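RNase NGR3 (Nicotiana glutinosa, PDB 1VD3) probably cleaves RNA as an endonuclease of the RNase T2 family and binds uridine 2'-phosphate (2'-UMP) in its nucleotide pocket. Local coordinates at residues F8-F13 with N48-K53; L117-K122 with T185-C190; S158-C163 with P191-G196. All coordinates share one frame; numbering follows the deposited sequence.

Interaction 1 (F8-F13 with N48-K53); sequences FDFFYF and NYENGK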
# COMPACT_ATOMS: atom_id res chain seq x y z
N PHE A 8 13.99 7.45 -12.57
CA PHE A 8 13.26 6.20 -12.76
C PHE A 8 12.06 6.50 -13.66
O PHE A 8 11.90 7.63 -14.10
CB PHE A 8 12.82 5.65 -11.41
CG PHE A 8 12.14 6.67 -10.53
CD1 PHE A 8 10.76 6.74 -10.46
CD2 PHE A 8 12.90 7.58 -9.80
CE1 PHE A 8 10.13 7.70 -9.68
CE2 PHE A 8 12.28 8.55 -9.01
CZ PHE A 8 10.89 8.61 -8.95
N ASP A 9 11.22 5.51 -13.92
CA ASP A 9 10.09 5.71 -14.82
C ASP A 9 8.75 6.06 -14.18
O ASP A 9 7.98 6.85 -14.73
CB ASP A 9 9.92 4.48 -15.71
CG ASP A 9 11.15 4.19 -16.54
OD1 ASP A 9 11.49 3.00 -16.72
OD2 ASP A 9 11.78 5.16 -17.03
N PHE A 10 8.45 5.46 -13.03
CA PHE A 10 7.19 5.71 -12.34
C PHE A 10 7.24 5.14 -10.93
O PHE A 10 8.22 4.50 -10.54
CB PHE A 10 6.05 5.04 -13.11
CG PHE A 10 6.15 3.53 -13.14
CD1 PHE A 10 5.52 2.76 -12.17
CD2 PHE A 10 6.91 2.89 -14.11
CE1 PHE A 10 5.65 1.37 -12.16
CE2 PHE A 10 7.05 1.51 -14.12
CZ PHE A 10 6.42 0.74 -13.14
N PHE A 11 6.17 5.37 -10.17
CA PHE A 11 6.06 4.85 -8.81
C PHE A 11 4.96 3.82 -8.73
O PHE A 11 3.91 3.98 -9.35
CB PHE A 11 5.63 5.90 -7.79
CG PHE A 11 6.64 6.94 -7.47
CD1 PHE A 11 6.61 8.18 -8.11
CD2 PHE A 11 7.57 6.73 -6.46
CE1 PHE A 11 7.48 9.20 -7.73
CE2 PHE A 11 8.44 7.74 -6.07
CZ PHE A 11 8.39 8.98 -6.70
N TYR A 12 5.19 2.78 -7.94
CA TYR A 12 4.13 1.83 -7.66
C TYR A 12 3.69 2.37 -6.30
O TYR A 12 4.53 2.54 -5.41
CB TYR A 12 4.69 0.43 -7.45
CG TYR A 12 4.66 -0.45 -8.68
CD1 TYR A 12 5.73 -1.29 -8.97
CD2 TYR A 12 3.55 -0.47 -9.52
CE1 TYR A 12 5.70 -2.13 -10.08
CE2 TYR A 12 3.51 -1.30 -10.63
CZ TYR A 12 4.59 -2.13 -10.90
OH TYR A 12 4.56 -2.96 -12.00
N PHE A 13 2.41 2.71 -6.15
CA PHE A 13 1.92 3.16 -4.85
C PHE A 13 1.18 1.92 -4.34
O PHE A 13 0.17 1.50 -4.92
CB PHE A 13 0.98 4.36 -4.96
CG PHE A 13 0.35 4.76 -3.65
CD1 PHE A 13 1.15 4.98 -2.52
CD2 PHE A 13 -1.02 4.90 -3.53
CE1 PHE A 13 0.58 5.34 -1.30
CE2 PHE A 13 -1.61 5.26 -2.32
CZ PHE A 13 -0.80 5.47 -1.20
N ASN A 48 10.15 2.82 -9.66
CA ASN A 48 10.31 1.61 -10.47
C ASN A 48 10.73 1.92 -11.91
O ASN A 48 10.62 3.07 -12.37
CB ASN A 48 8.99 0.83 -10.49
CG ASN A 48 9.17 -0.66 -10.70
OD1 ASN A 48 9.44 -1.12 -11.81
ND2 ASN A 48 9.02 -1.43 -9.63
N TYR A 49 11.21 0.90 -12.62
CA TYR A 49 11.61 1.02 -14.02
C TYR A 49 10.56 0.29 -14.85
O TYR A 49 9.91 -0.63 -14.38
CB TYR A 49 12.96 0.33 -14.27
CG TYR A 49 14.14 0.95 -13.57
CD1 TYR A 49 15.13 0.15 -13.01
CD2 TYR A 49 14.30 2.34 -13.51
CE1 TYR A 49 16.26 0.70 -12.41
CE2 TYR A 49 15.43 2.90 -12.91
CZ TYR A 49 16.40 2.07 -12.36
OH TYR A 49 17.51 2.62 -11.77
N GLU A 50 10.41 0.70 -16.11
CA GLU A 50 9.45 0.04 -16.97
C GLU A 50 9.92 -1.34 -17.40
O GLU A 50 9.16 -2.12 -17.98
CB GLU A 50 9.15 0.92 -18.19
CG GLU A 50 8.17 2.04 -17.88
CD GLU A 50 7.83 2.89 -19.09
OE1 GLU A 50 7.88 2.37 -20.22
OE2 GLU A 50 7.50 4.08 -18.89
N ASN A 51 11.18 -1.67 -17.11
CA ASN A 51 11.70 -2.98 -17.47
C ASN A 51 11.45 -4.03 -16.38
O ASN A 51 11.98 -5.14 -16.44
CB ASN A 51 13.20 -2.91 -17.79
CG ASN A 51 14.05 -2.52 -16.59
OD1 ASN A 51 13.58 -2.56 -15.44
ND2 ASN A 51 15.30 -2.17 -16.84
N GLY A 52 10.64 -3.68 -15.39
CA GLY A 52 10.34 -4.62 -14.32
C GLY A 52 11.29 -4.59 -13.14
O GLY A 52 10.99 -5.18 -12.09
N LYS A 53 12.43 -3.94 -13.31
CA LYS A 53 13.41 -3.83 -12.24
C LYS A 53 13.20 -2.49 -11.55
O LYS A 53 12.30 -1.73 -11.91
CB LYS A 53 14.83 -3.90 -12.82
CG LYS A 53 15.13 -5.20 -13.55
CD LYS A 53 16.50 -5.15 -14.22
CE LYS A 53 16.74 -6.39 -15.06
NZ LYS A 53 18.01 -6.27 -15.85
O HOH W 1 6.37 5.39 -16.93
O HOH W 2 12.80 0.52 -17.83
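A classic beta bulge opens strand 10-16: Asp9 and Phe10 both face Asn48, the last residue of strand 41-48. Asn48 O is gripped by two amides, Asp9 N at 3.0 Å nearly along the C=O axis and Phe10 N at 3.3 Å from above the carbonyl plane. The return bond, from Asn48 N to Phe10 O, spans 2.7 Å, making Phe10 and Asn48 an antiparallel hydrogen-bonded pair. The Phe10 ring is thrown over its own backbone, CG in the crowded position between N and the carbonyl carbon (chi1 65°). It thus runs alongside Asn48, whose CB makes a CH-pi contact 4.0 Å from the Phe10 ring centroid. Phe10 CE1 in turn sits over the centre of the Tyr12 ring, and the far end of Asn48 lies obliquely against Tyr12 CD1 and CE1. Both Tyr12 and Asn48 touch the bound 2'-UMP, so this layer forms one wall of the nucleotide pocket; Tyr12 OH is held by Ile192 O.

On the outer side, Asp9 keeps CG beside its own backbone N (chi1 -59°) and sends OD1 into the type I turn 49-52. There the anti lone pair of OD1 accepts from Glu50 N at 2.6 Å, and a water donates to the same oxygen. An alanine in place of Asp9 would remove this acceptor and probably loosen the start of the turn beside the pocket. The Glu50 side chain crosses that of Asp9 at about a right angle, and the proximity of the two carboxylates may raise the affinity of one for a proton. A second water ties the backbone of Asp9 to the Glu50 carboxylate, donating to Asp9 O and, at 2.6 Å, to Glu50 OE2.

Interaction 2 (L117-K122 with T185-C190); sequences LDFRKK and TDFIDC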
# COMPACT_ATOMS: atom_id res chain seq x y z
N LEU A 117 0.82 9.79 1.90
CA LEU A 117 -0.40 10.12 2.62
C LEU A 117 -1.44 10.73 1.68
O LEU A 117 -2.62 10.38 1.74
CB LEU A 117 -0.09 11.09 3.77
CG LEU A 117 0.79 10.54 4.90
CD1 LEU A 117 1.14 11.66 5.86
CD2 LEU A 117 0.07 9.42 5.63
N ASP A 118 -1.00 11.64 0.82
CA ASP A 118 -1.91 12.28 -0.13
C ASP A 118 -2.53 11.30 -1.12
O ASP A 118 -3.73 11.35 -1.39
CB ASP A 118 -1.20 13.39 -0.91
CG ASP A 118 -0.93 14.63 -0.07
OD1 ASP A 118 -1.50 14.73 1.04
OD2 ASP A 118 -0.17 15.50 -0.53
N PHE A 119 -1.71 10.41 -1.67
CA PHE A 119 -2.24 9.46 -2.63
C PHE A 119 -3.14 8.41 -2.00
O PHE A 119 -4.03 7.87 -2.66
CB PHE A 119 -1.11 8.81 -3.43
CG PHE A 119 -0.53 9.74 -4.46
CD1 PHE A 119 0.73 10.30 -4.30
CD2 PHE A 119 -1.28 10.09 -5.58
CE1 PHE A 119 1.24 11.21 -5.22
CE2 PHE A 119 -0.78 11.00 -6.51
CZ PHE A 119 0.48 11.56 -6.33
N ARG A 120 -2.93 8.11 -0.72
CA ARG A 120 -3.79 7.14 -0.06
C ARG A 120 -5.18 7.79 0.02
O ARG A 120 -6.20 7.16 -0.27
CB ARG A 120 -3.31 6.82 1.36
CG ARG A 120 -3.99 5.59 1.95
CD ARG A 120 -3.89 5.55 3.47
NE ARG A 120 -4.69 6.61 4.07
CZ ARG A 120 -6.00 6.52 4.30
NH1 ARG A 120 -6.67 5.41 3.99
NH2 ARG A 120 -6.65 7.56 4.81
N LYS A 121 -5.21 9.06 0.39
CA LYS A 121 -6.47 9.78 0.51
C LYS A 121 -7.14 9.95 -0.84
O LYS A 121 -8.35 9.74 -0.98
CB LYS A 121 -6.23 11.15 1.16
CG LYS A 121 -5.69 11.08 2.58
CD LYS A 121 -5.49 12.47 3.17
CE LYS A 121 -5.04 12.40 4.63
NZ LYS A 121 -3.73 11.70 4.80
N LYS A 122 -6.37 10.33 -1.85
CA LYS A 122 -6.90 10.52 -3.19
C LYS A 122 -7.48 9.23 -3.77
O LYS A 122 -8.56 9.25 -4.38
CB LYS A 122 -5.82 11.05 -4.13
CG LYS A 122 -5.31 12.43 -3.76
CD LYS A 122 -4.16 12.85 -4.66
CE LYS A 122 -3.60 14.21 -4.26
NZ LYS A 122 -2.42 14.59 -5.08
N THR A 185 3.09 13.70 -9.10
CA THR A 185 2.02 14.67 -9.27
C THR A 185 0.64 14.04 -9.29
O THR A 185 -0.29 14.56 -8.66
CB THR A 185 2.22 15.49 -10.55
OG1 THR A 185 3.40 16.30 -10.42
CG2 THR A 185 1.02 16.40 -10.81
N ASP A 186 0.49 12.93 -10.00
CA ASP A 186 -0.81 12.28 -10.08
C ASP A 186 -0.74 10.81 -10.48
O ASP A 186 0.31 10.30 -10.85
CB ASP A 186 -1.70 13.06 -11.06
CG ASP A 186 -3.10 12.50 -11.17
OD1 ASP A 186 -3.70 12.16 -10.13
OD2 ASP A 186 -3.62 12.42 -12.31
N PHE A 187 -1.88 10.13 -10.40
CA PHE A 187 -1.96 8.73 -10.78
C PHE A 187 -1.87 8.67 -12.29
O PHE A 187 -2.32 9.58 -12.99
CB PHE A 187 -3.30 8.13 -10.33
CG PHE A 187 -3.41 7.90 -8.85
CD1 PHE A 187 -4.41 8.53 -8.11
CD2 PHE A 187 -2.52 7.05 -8.19
CE1 PHE A 187 -4.53 8.30 -6.73
CE2 PHE A 187 -2.63 6.82 -6.82
CZ PHE A 187 -3.64 7.45 -6.09
N ILE A 188 -1.28 7.59 -12.80
CA ILE A 188 -1.14 7.39 -14.23
C ILE A 188 -1.47 5.94 -14.52
O ILE A 188 -1.63 5.14 -13.59
CB ILE A 188 0.31 7.63 -14.70
CG1 ILE A 188 1.27 6.74 -13.91
CG2 ILE A 188 0.67 9.09 -14.55
CD1 ILE A 188 2.67 6.69 -14.47
N ASP A 189 -1.59 5.58 -15.79
CA ASP A 189 -1.86 4.19 -16.12
C ASP A 189 -0.52 3.48 -15.91
O ASP A 189 0.53 3.99 -16.30
CB ASP A 189 -2.30 4.05 -17.59
CG ASP A 189 -3.63 4.72 -17.86
OD1 ASP A 189 -4.59 4.50 -17.09
OD2 ASP A 189 -3.73 5.47 -18.86
N CYS A 190 -0.56 2.32 -15.27
CA CYS A 190 0.68 1.58 -15.04
C CYS A 190 1.28 1.13 -16.37
O CYS A 190 0.57 0.59 -17.22
CB CYS A 190 0.41 0.35 -14.18
SG CYS A 190 0.18 0.65 -12.40
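Phe119 and Phe187 meet edge to face, their ring planes 65° apart and their centroids separated by 5.0 Å. The edge belongs to Phe119: its CD2 stands over one face of the Phe187 ring, offset toward the rim, and comes within 3.6 Å of Phe187 CZ. Both side chains carry CG beside their own backbone N, anti to the carbonyl carbon, yet they slide past each other in opposite directions, one from the helix and one from the 185-190 segment. Phe187 reaches in so far that Phe119 O sits at its edge, in the plane of the ring, 3.5 Å from Phe187 CZ. Here helix 109-123 packs on the antiparallel sheet of the RNase T2 fold, and both rings also touch Val180 of strand 171-181, while Phe119 leans on Phe13 of strand 10-16. The rest of the Phe119 edge runs along the chain before Phe187, with CE2 at 3.8 Å from Asp186 CA and CZ facing the carbonyl group of Thr185. One helical turn on, the exposed Lys122 adds a smaller contact: its CB rests 4.0 Å from Phe187 CE1, and its chain runs on extended.

Interaction 3 (S158-C163 with P191-G196); sequences SPYIEC and PIFPHG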
# COMPACT_ATOMS: atom_id res chain seq x y z
N SER A 158 -6.77 1.69 -13.74
CA SER A 158 -6.95 0.34 -13.24
C SER A 158 -5.86 -0.09 -12.27
O SER A 158 -4.66 0.09 -12.52
CB SER A 158 -7.03 -0.65 -14.41
OG SER A 158 -5.89 -0.56 -15.24
N PRO A 159 -6.27 -0.65 -11.12
CA PRO A 159 -5.31 -1.10 -10.12
C PRO A 159 -4.89 -2.54 -10.41
O PRO A 159 -5.50 -3.21 -11.24
CB PRO A 159 -6.11 -1.02 -8.83
CG PRO A 159 -7.46 -1.48 -9.29
CD PRO A 159 -7.64 -0.70 -10.59
N TYR A 160 -3.84 -2.98 -9.73
CA TYR A 160 -3.37 -4.36 -9.85
C TYR A 160 -3.66 -4.91 -8.46
O TYR A 160 -3.28 -4.30 -7.46
CB TYR A 160 -1.88 -4.42 -10.12
CG TYR A 160 -1.28 -5.79 -9.89
CD1 TYR A 160 -1.42 -6.81 -10.84
CD2 TYR A 160 -0.60 -6.08 -8.72
CE1 TYR A 160 -0.88 -8.08 -10.62
CE2 TYR A 160 -0.06 -7.35 -8.48
CZ TYR A 160 -0.20 -8.34 -9.44
OH TYR A 160 0.35 -9.57 -9.21
N ILE A 161 -4.33 -6.05 -8.38
CA ILE A 161 -4.67 -6.64 -7.09
C ILE A 161 -3.80 -7.84 -6.75
O ILE A 161 -3.67 -8.77 -7.54
CB ILE A 161 -6.14 -7.11 -7.04
CG1 ILE A 161 -7.09 -5.98 -7.45
CG2 ILE A 161 -6.47 -7.61 -5.65
CD1 ILE A 161 -7.06 -4.78 -6.54
N GLU A 162 -3.21 -7.80 -5.56
CA GLU A 162 -2.40 -8.91 -5.09
C GLU A 162 -3.23 -9.60 -4.02
O GLU A 162 -3.78 -8.95 -3.14
CB GLU A 162 -1.10 -8.40 -4.46
CG GLU A 162 -0.20 -9.52 -3.98
CD GLU A 162 1.04 -9.01 -3.28
OE1 GLU A 162 1.29 -7.79 -3.35
OE2 GLU A 162 1.76 -9.83 -2.68
N CYS A 163 -3.34 -10.92 -4.13
CA CYS A 163 -4.12 -11.70 -3.17
C CYS A 163 -3.25 -12.69 -2.42
O CYS A 163 -2.23 -13.14 -2.94
CB CYS A 163 -5.23 -12.48 -3.88
SG CYS A 163 -6.46 -11.44 -4.71
N PRO A 191 2.58 1.38 -16.57
CA PRO A 191 3.24 0.97 -17.82
C PRO A 191 3.32 -0.55 -17.85
O PRO A 191 3.25 -1.18 -18.91
CB PRO A 191 4.62 1.61 -17.71
CG PRO A 191 4.38 2.81 -16.83
CD PRO A 191 3.47 2.24 -15.78
N ILE A 192 3.48 -1.13 -16.67
CA ILE A 192 3.57 -2.57 -16.47
C ILE A 192 3.00 -2.90 -15.09
O ILE A 192 2.89 -2.02 -14.24
CB ILE A 192 5.04 -3.07 -16.49
CG1 ILE A 192 5.86 -2.30 -15.44
CG2 ILE A 192 5.64 -2.89 -17.88
CD1 ILE A 192 7.26 -2.82 -15.27
N PHE A 193 2.62 -4.16 -14.89
CA PHE A 193 2.08 -4.61 -13.61
C PHE A 193 2.95 -5.76 -13.10
O PHE A 193 3.72 -6.35 -13.87
CB PHE A 193 0.66 -5.16 -13.78
CG PHE A 193 -0.39 -4.12 -14.01
CD1 PHE A 193 -0.66 -3.16 -13.04
CD2 PHE A 193 -1.14 -4.13 -15.17
CE1 PHE A 193 -1.67 -2.22 -13.22
CE2 PHE A 193 -2.16 -3.20 -15.37
CZ PHE A 193 -2.43 -2.24 -14.39
N PRO A 194 2.87 -6.08 -11.80
CA PRO A 194 3.67 -7.19 -11.27
C PRO A 194 3.12 -8.48 -11.91
O PRO A 194 2.05 -8.46 -12.52
CB PRO A 194 3.41 -7.12 -9.77
CG PRO A 194 3.21 -5.65 -9.54
CD PRO A 194 2.31 -5.27 -10.69
N HIS A 195 3.83 -9.59 -11.75
CA HIS A 195 3.39 -10.85 -12.36
C HIS A 195 2.86 -11.94 -11.43
O HIS A 195 3.09 -13.12 -11.66
CB HIS A 195 4.53 -11.41 -13.21
CG HIS A 195 4.85 -10.58 -14.41
ND1 HIS A 195 6.03 -10.70 -15.10
CD2 HIS A 195 4.13 -9.62 -15.04
CE1 HIS A 195 6.03 -9.85 -16.12
NE2 HIS A 195 4.89 -9.18 -16.10
N GLY A 196 2.14 -11.55 -10.38
CA GLY A 196 1.58 -12.54 -9.48
C GLY A 196 0.30 -13.09 -10.08
O GLY A 196 -0.20 -12.55 -11.07
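Tyr160 carries the close-packed half of this contact. Its CG stands anti to the backbone N (chi1 165°), which swings the ring out from the start of strand 160-165 and across the loop at 193-196. Pro194 lies over one face of that ring: its CD makes a CH-pi contact 3.7 Å from the Tyr160 ring centroid and only 15° off the normal. Pro194 CB and CG follow along the CE2 side, so the pyrrolidine ring crosses the phenol obliquely rather than touching it at a single point. At the root of the tyrosine the fit is tighter still, with Tyr160 CB pressed to 3.4 Å from Phe193 CD1. Phe193 and Tyr160 slide past each other in opposite directions, one ring beside the stem of the other, and Tyr177 of strand 171-181 forms an edge-to-face pair with Tyr160.

Away from the Tyr160 stem and ring face the contact thins toward solvent. Beyond Tyr160 CB, the edge of Phe193 passes the Ser158 backbone, CZ lying 3.7 Å from Ser158 O, and then Ser158 OG at van der Waals distance. At the other end the Tyr160 hydroxyl receives a weak hydrogen bond from Gly196 N, 2.9 Å from OH but bent to 130°. Glycine suits that exposed position, since a CB there would collide with Tyr160 OH. At His195, between Pro194 and Gly196, the bond to CB points away from the strand.

Pro194 also touches Tyr12, and its side chain comes to about 6 Å, at the nearest atoms, from the bound 2'-UMP. The result is a proline-aromatic CH-pi packing that lays the loop after strand 187-188 on the antiparallel sheet of the RNase T2 fold, beside its nucleotide pocket.

In the fold
From the N terminus, interaction 1 closes first, bringing the turn after strand 41-48 back to the start of strand 10-16. Interactions 2 and 3 come later and cross: 117-122 waits for 185-190, while 158-163 opens inside that span and finds its partner at 191-196, directly after. One continuous run, 185-196, is therefore fastened first to helix 109-123 and then to strand 160-165. All three contacts reach the same antiparallel sheet. Interaction 1 touches both others: Phe13 packs on Arg120 of the helix and Phe10 CB on Ile188 CD1, while Glu50 O lies against Ile192 CD1, joining the turn beside the nucleotide pocket to the loop of interaction 3.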